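Local coordinates for DNA repair protein PprA (Deinococcus deserti, PDB 6MC8) that takes part in the repair of radiation-damaged DNA and in genome segregation, binding DNA and forming filaments, at residues Glu188-Pro200 with Glu254-Gly268. The protein carries 2 engineered substitutions. Numbering follows the deposited sequence.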
loop_
_atom_site.group_PDB
_atom_site.type_symbol
_atom_site.label_atom_id
_atom_site.label_comp_id
_atom_site.label_asym_id
_atom_site.label_seq_id
_atom_site.Cartn_x
_atom_site.Cartn_y
_atom_site.Cartn_z
ATOM N N GLU A 188 -4.708 7.335 -3.871
ATOM C CA GLU A 188 -4.442 8.233 -4.983
ATOM C C GLU A 188 -3.957 9.598 -4.526
ATOM O O GLU A 188 -3.646 10.444 -5.367
ATOM C CB GLU A 188 -5.698 8.395 -5.841
ATOM C CG GLU A 188 -6.177 7.111 -6.492
ATOM C CD GLU A 188 -5.207 6.575 -7.518
ATOM O OE1 GLU A 188 -4.545 7.387 -8.197
ATOM O OE2 GLU A 188 -5.100 5.338 -7.639
ATOM N N THR A 189 -3.873 9.824 -3.219
ATOM C CA THR A 189 -3.610 11.138 -2.654
ATOM C C THR A 189 -2.148 11.242 -2.238
ATOM O O THR A 189 -1.716 10.551 -1.313
ATOM C CB THR A 189 -4.516 11.395 -1.452
ATOM O OG1 THR A 189 -5.884 11.244 -1.839
ATOM C CG2 THR A 189 -4.305 12.796 -0.919
ATOM N N LEU A 190 -1.395 12.105 -2.912
ATOM C CA LEU A 190 -0.070 12.499 -2.460
ATOM C C LEU A 190 -0.211 13.672 -1.505
ATOM O O LEU A 190 -1.008 14.580 -1.743
ATOM C CB LEU A 190 0.832 12.890 -3.633
ATOM C CG LEU A 190 2.277 13.262 -3.290
ATOM C CD1 LEU A 190 3.031 12.063 -2.764
ATOM C CD2 LEU A 190 2.991 13.876 -4.465
ATOM N N ALA A 191 0.550 13.648 -0.420
ATOM C CA ALA A 191 0.438 14.679 0.596
ATOM C C ALA A 191 1.802 15.018 1.171
ATOM O O ALA A 191 2.704 14.178 1.196
ATOM C CB ALA A 191 -0.505 14.242 1.702
ATOM N N VAL A 192 1.945 16.255 1.630
ATOM C CA VAL A 192 3.178 16.733 2.238
ATOM C C VAL A 192 2.819 17.640 3.412
ATOM O O VAL A 192 1.886 18.447 3.327
ATOM C CB VAL A 192 4.090 17.431 1.201
ATOM C CG1 VAL A 192 3.398 18.582 0.513
ATOM C CG2 VAL A 192 5.387 17.901 1.828
ATOM N N GLU A 193 3.509 17.450 4.531
ATOM C CA GLU A 193 3.324 18.248 5.732
ATOM C C GLU A 193 4.578 19.072 5.960
ATOM O O GLU A 193 5.688 18.567 5.796
ATOM C CB GLU A 193 3.043 17.361 6.947
ATOM C CG GLU A 193 2.789 18.120 8.235
ATOM C CD GLU A 193 2.539 17.211 9.409
ATOM O OE1 GLU A 193 2.599 15.981 9.234
ATOM O OE2 GLU A 193 2.281 17.722 10.510
ATOM N N VAL A 194 4.398 20.337 6.314
ATOM C CA VAL A 194 5.482 21.227 6.706
ATOM C C VAL A 194 5.187 21.713 8.116
ATOM O O VAL A 194 4.129 22.296 8.365
ATOM C CB VAL A 194 5.625 22.396 5.717
ATOM C CG1 VAL A 194 6.516 23.457 6.272
ATOM C CG2 VAL A 194 6.194 21.899 4.412
ATOM N N HIS A 195 6.118 21.473 9.034
ATOM C CA HIS A 195 5.878 21.631 10.462
ATOM C C HIS A 195 6.934 22.515 11.107
ATOM O O HIS A 195 8.129 22.228 11.012
ATOM C CB HIS A 195 5.869 20.271 11.145
ATOM C CG HIS A 195 5.666 20.331 12.623
ATOM N ND1 HIS A 195 4.437 20.559 13.198
ATOM C CD2 HIS A 195 6.538 20.185 13.646
ATOM C CE1 HIS A 195 4.560 20.550 14.512
ATOM N NE2 HIS A 195 5.826 20.329 14.809
ATOM N N ARG A 196 6.488 23.569 11.778
ATOM C CA ARG A 196 7.336 24.349 12.677
ATOM C C ARG A 196 6.669 24.327 14.044
ATOM O O ARG A 196 5.493 24.726 14.151
ATOM C CB ARG A 196 7.537 25.781 12.195
ATOM C CG ARG A 196 8.549 26.537 13.035
ATOM C CD ARG A 196 8.678 27.991 12.649
ATOM N NE ARG A 196 9.211 28.179 11.311
ATOM C CZ ARG A 196 8.514 28.689 10.307
ATOM N NH1 ARG A 196 7.258 29.053 10.495
ATOM N NH2 ARG A 196 9.072 28.834 9.119
ATOM N N PRO A 197 7.363 23.877 15.090
ATOM C CA PRO A 197 6.707 23.647 16.387
ATOM C C PRO A 197 6.242 24.930 17.059
ATOM O O PRO A 197 6.972 25.920 17.132
ATOM C CB PRO A 197 7.797 22.953 17.207
ATOM C CG PRO A 197 8.699 22.365 16.204
ATOM C CD PRO A 197 8.721 23.321 15.068
ATOM N N ALA A 198 5.008 24.899 17.551
ATOM C CA ALA A 198 4.409 26.039 18.223
ATOM C C ALA A 198 3.397 25.543 19.241
ATOM O O ALA A 198 2.526 24.734 18.919
ATOM C CB ALA A 198 3.735 26.986 17.230
ATOM N N THR A 199 3.528 26.023 20.467
ATOM C CA THR A 199 2.542 25.842 21.513
ATOM C C THR A 199 1.756 27.140 21.646
ATOM O O THR A 199 2.174 28.174 21.114
ATOM C CB THR A 199 3.210 25.468 22.850
ATOM O OG1 THR A 199 4.033 26.541 23.312
ATOM C CG2 THR A 199 4.047 24.222 22.693
ATOM N N PRO A 200 0.583 27.115 22.294
ATOM C CA PRO A 200 -0.103 28.385 22.584
ATOM C C PRO A 200 0.679 29.319 23.487
ATOM O O PRO A 200 0.537 30.539 23.369
ATOM C CB PRO A 200 -1.406 27.923 23.240
ATOM C CG PRO A 200 -1.626 26.612 22.692
ATOM C CD PRO A 200 -0.319 25.971 22.516
ATOM N N GLU A 254 -7.635 30.426 21.753
ATOM C CA GLU A 254 -6.306 30.921 21.436
ATOM C C GLU A 254 -5.289 30.586 22.521
ATOM O O GLU A 254 -4.084 30.571 22.254
ATOM C CB GLU A 254 -6.380 32.430 21.219
ATOM C CG GLU A 254 -7.032 32.862 19.909
ATOM C CD GLU A 254 -8.540 32.941 19.975
ATOM O OE1 GLU A 254 -9.105 32.752 21.063
ATOM O OE2 GLU A 254 -9.167 33.187 18.930
ATOM N N ALA A 255 -5.743 30.321 23.744
ATOM C CA ALA A 255 -4.833 29.909 24.800
ATOM C C ALA A 255 -4.568 28.412 24.812
ATOM O O ALA A 255 -3.794 27.946 25.651
ATOM C CB ALA A 255 -5.379 30.323 26.162
ATOM N N HIS A 256 -5.201 27.648 23.921
ATOM C CA HIS A 256 -5.132 26.196 23.977
ATOM C C HIS A 256 -4.899 25.549 22.621
ATOM O O HIS A 256 -4.772 24.325 22.552
ATOM C CB HIS A 256 -6.420 25.642 24.597
ATOM C CG HIS A 256 -6.712 26.213 25.945
ATOM N ND1 HIS A 256 -6.018 25.843 27.074
ATOM C CD2 HIS A 256 -7.576 27.178 26.333
ATOM C CE1 HIS A 256 -6.462 26.536 28.104
ATOM N NE2 HIS A 256 -7.410 27.351 27.682
ATOM N N PHE A 257 -4.822 26.332 21.553
ATOM C CA PHE A 257 -4.620 25.823 20.207
ATOM C C PHE A 257 -3.731 26.789 19.443
ATOM O O PHE A 257 -3.941 28.001 19.485
ATOM C CB PHE A 257 -5.953 25.638 19.475
ATOM C CG PHE A 257 -6.758 24.476 19.966
ATOM C CD1 PHE A 257 -6.553 23.213 19.446
ATOM C CD2 PHE A 257 -7.708 24.641 20.959
ATOM C CE1 PHE A 257 -7.286 22.143 19.891
ATOM C CE2 PHE A 257 -8.437 23.570 21.416
ATOM C CZ PHE A 257 -8.230 22.321 20.877
ATOM N N ALA A 258 -2.738 26.245 18.750
ATOM C CA ALA A 258 -1.834 27.045 17.944
ATOM C C ALA A 258 -1.593 26.348 16.614
ATOM O O ALA A 258 -1.762 25.136 16.487
ATOM C CB ALA A 258 -0.505 27.290 18.665
ATOM N N VAL A 259 -1.192 27.136 15.621
ATOM C CA VAL A 259 -0.834 26.616 14.306
ATOM C C VAL A 259 0.621 26.177 14.323
ATOM O O VAL A 259 1.513 26.967 14.640
ATOM C CB VAL A 259 -1.075 27.664 13.209
ATOM C CG1 VAL A 259 -0.497 27.199 11.888
ATOM C CG2 VAL A 259 -2.539 27.911 13.045
ATOM N N SER A 260 0.860 24.915 13.973
ATOM C CA SER A 260 2.212 24.399 13.858
ATOM C C SER A 260 2.495 23.682 12.547
ATOM O O SER A 260 3.665 23.436 12.246
ATOM C CB SER A 260 2.530 23.445 15.021
ATOM O OG SER A 260 1.766 22.262 14.940
ATOM N N SER A 261 1.481 23.350 11.755
ATOM C CA SER A 261 1.707 22.630 10.514
ATOM C C SER A 261 0.865 23.226 9.394
ATOM O O SER A 261 0.053 24.126 9.604
ATOM C CB SER A 261 1.403 21.135 10.659
ATOM O OG SER A 261 2.317 20.507 11.532
ATOM N N ALA A 262 1.103 22.718 8.190
ATOM C CA ALA A 262 0.308 23.008 7.010
ATOM C C ALA A 262 0.458 21.844 6.046
ATOM O O ALA A 262 1.574 21.401 5.771
ATOM C CB ALA A 262 0.733 24.317 6.340
ATOM N N VAL A 263 -0.667 21.341 5.546
ATOM C CA VAL A 263 -0.695 20.143 4.718
ATOM C C VAL A 263 -1.265 20.495 3.350
ATOM O O VAL A 263 -2.320 21.129 3.254
ATOM C CB VAL A 263 -1.518 19.021 5.387
ATOM C CG1 VAL A 263 -1.553 17.780 4.517
ATOM C CG2 VAL A 263 -0.966 18.693 6.759
ATOM N N VAL A 264 -0.565 20.087 2.294
ATOM C CA VAL A 264 -1.044 20.210 0.922
ATOM C C VAL A 264 -1.226 18.809 0.356
ATOM O O VAL A 264 -0.328 17.968 0.470
ATOM C CB VAL A 264 -0.081 21.042 0.055
ATOM C CG1 VAL A 264 -0.547 21.080 -1.385
ATOM C CG2 VAL A 264 0.017 22.445 0.586
ATOM N N ARG A 265 -2.389 18.556 -0.240
ATOM C CA ARG A 265 -2.725 17.255 -0.795
ATOM C C ARG A 265 -2.998 17.367 -2.289
ATOM O O ARG A 265 -3.388 18.424 -2.792
ATOM C CB ARG A 265 -3.939 16.652 -0.089
ATOM C CG ARG A 265 -3.671 16.270 1.349
ATOM C CD ARG A 265 -4.910 15.732 2.019
ATOM N NE ARG A 265 -4.662 15.358 3.405
ATOM C CZ ARG A 265 -4.787 16.184 4.435
ATOM N NH1 ARG A 265 -5.149 17.440 4.242
ATOM N NH2 ARG A 265 -4.542 15.754 5.658
ATOM N N GLU A 266 -2.778 16.263 -2.995
ATOM C CA GLU A 266 -2.984 16.189 -4.432
ATOM C C GLU A 266 -3.471 14.800 -4.810
ATOM O O GLU A 266 -2.846 13.799 -4.460
ATOM C CB GLU A 266 -1.702 16.509 -5.196
ATOM C CG GLU A 266 -1.868 16.478 -6.699
ATOM C CD GLU A 266 -2.756 17.585 -7.220
ATOM O OE1 GLU A 266 -2.772 18.681 -6.629
ATOM O OE2 GLU A 266 -3.459 17.350 -8.216
ATOM N N THR A 267 -4.580 14.749 -5.534
ATOM C CA THR A 267 -5.189 13.499 -5.954
ATOM C C THR A 267 -5.123 13.376 -7.470
ATOM O O THR A 267 -5.188 14.370 -8.193
ATOM C CB THR A 267 -6.646 13.417 -5.500
ATOM O OG1 THR A 267 -7.401 14.455 -6.133
ATOM C CG2 THR A 267 -6.742 13.600 -4.004
ATOM N N GLY A 268 -4.976 12.147 -7.943
ATOM C CA GLY A 268 -5.057 11.891 -9.365
ATOM C C GLY A 268 -3.737 11.815 -10.102
ATOM O O GLY A 268 -2.784 11.187 -9.637
#
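The His195 imidazole meets Ser261 at its edge: Ser261 CB lies in the ring plane, and ND1 donates to Ser261 OG at 2.7 Å, with the hydroxyl oxygen only 9° out of that plane. With chi1 near 178° the ring lies beside its own carbonyl carbon, and ND1 faces across to the serine of the partner strand. Ser261 OG in turn donates to Glu193 OE2, 3.0 Å away, using the carboxylate's anti lone pair. Serine suits the middle of this chain of hydrogen bonds because one small hydroxyl accepts and donates at once. Glu193 reaches it through a fully extended chain, and its OE1 is salt-bridged to Arg182 on the neighbouring strand. Further along the same face, Val263 CG1 sits over the centre of one face of the Arg265 guanidinium, whose NH1 is salt-bridged to Asp78, while Arg265 CG rests against Ala191 CB at 3.8 Å.

These groups ride on antiparallel strands 189-195 and 261-267, whose axes come within 4.5 Å; 261-267 is an outermost strand of the four-stranded sheet. Leu190 pairs with Glu266 through two 2.7 Å backbone bonds, one each way between N and O; Val192 and Val264 form the same kind of pair, with both bonds at 3.1 Å. Both valines turn to the other face, against helix 274-304, Val192 on Met280 and Val264 on Glu283; beta-branched residues suit an extended backbone. Beyond the strands, Arg196 N bonds to Ser260 O, and Pro200, opening helix 200-213, lays CG 3.4 Å from Phe257 N.

All three groups of the chain are buried. Donation to Glu193 leaves the Ser261 oxygen as acceptor, which fixes ND1-H as the donor, and Arg182 would help keep Glu193 ionised; side chains as well as backbone thus tie the last two strands together.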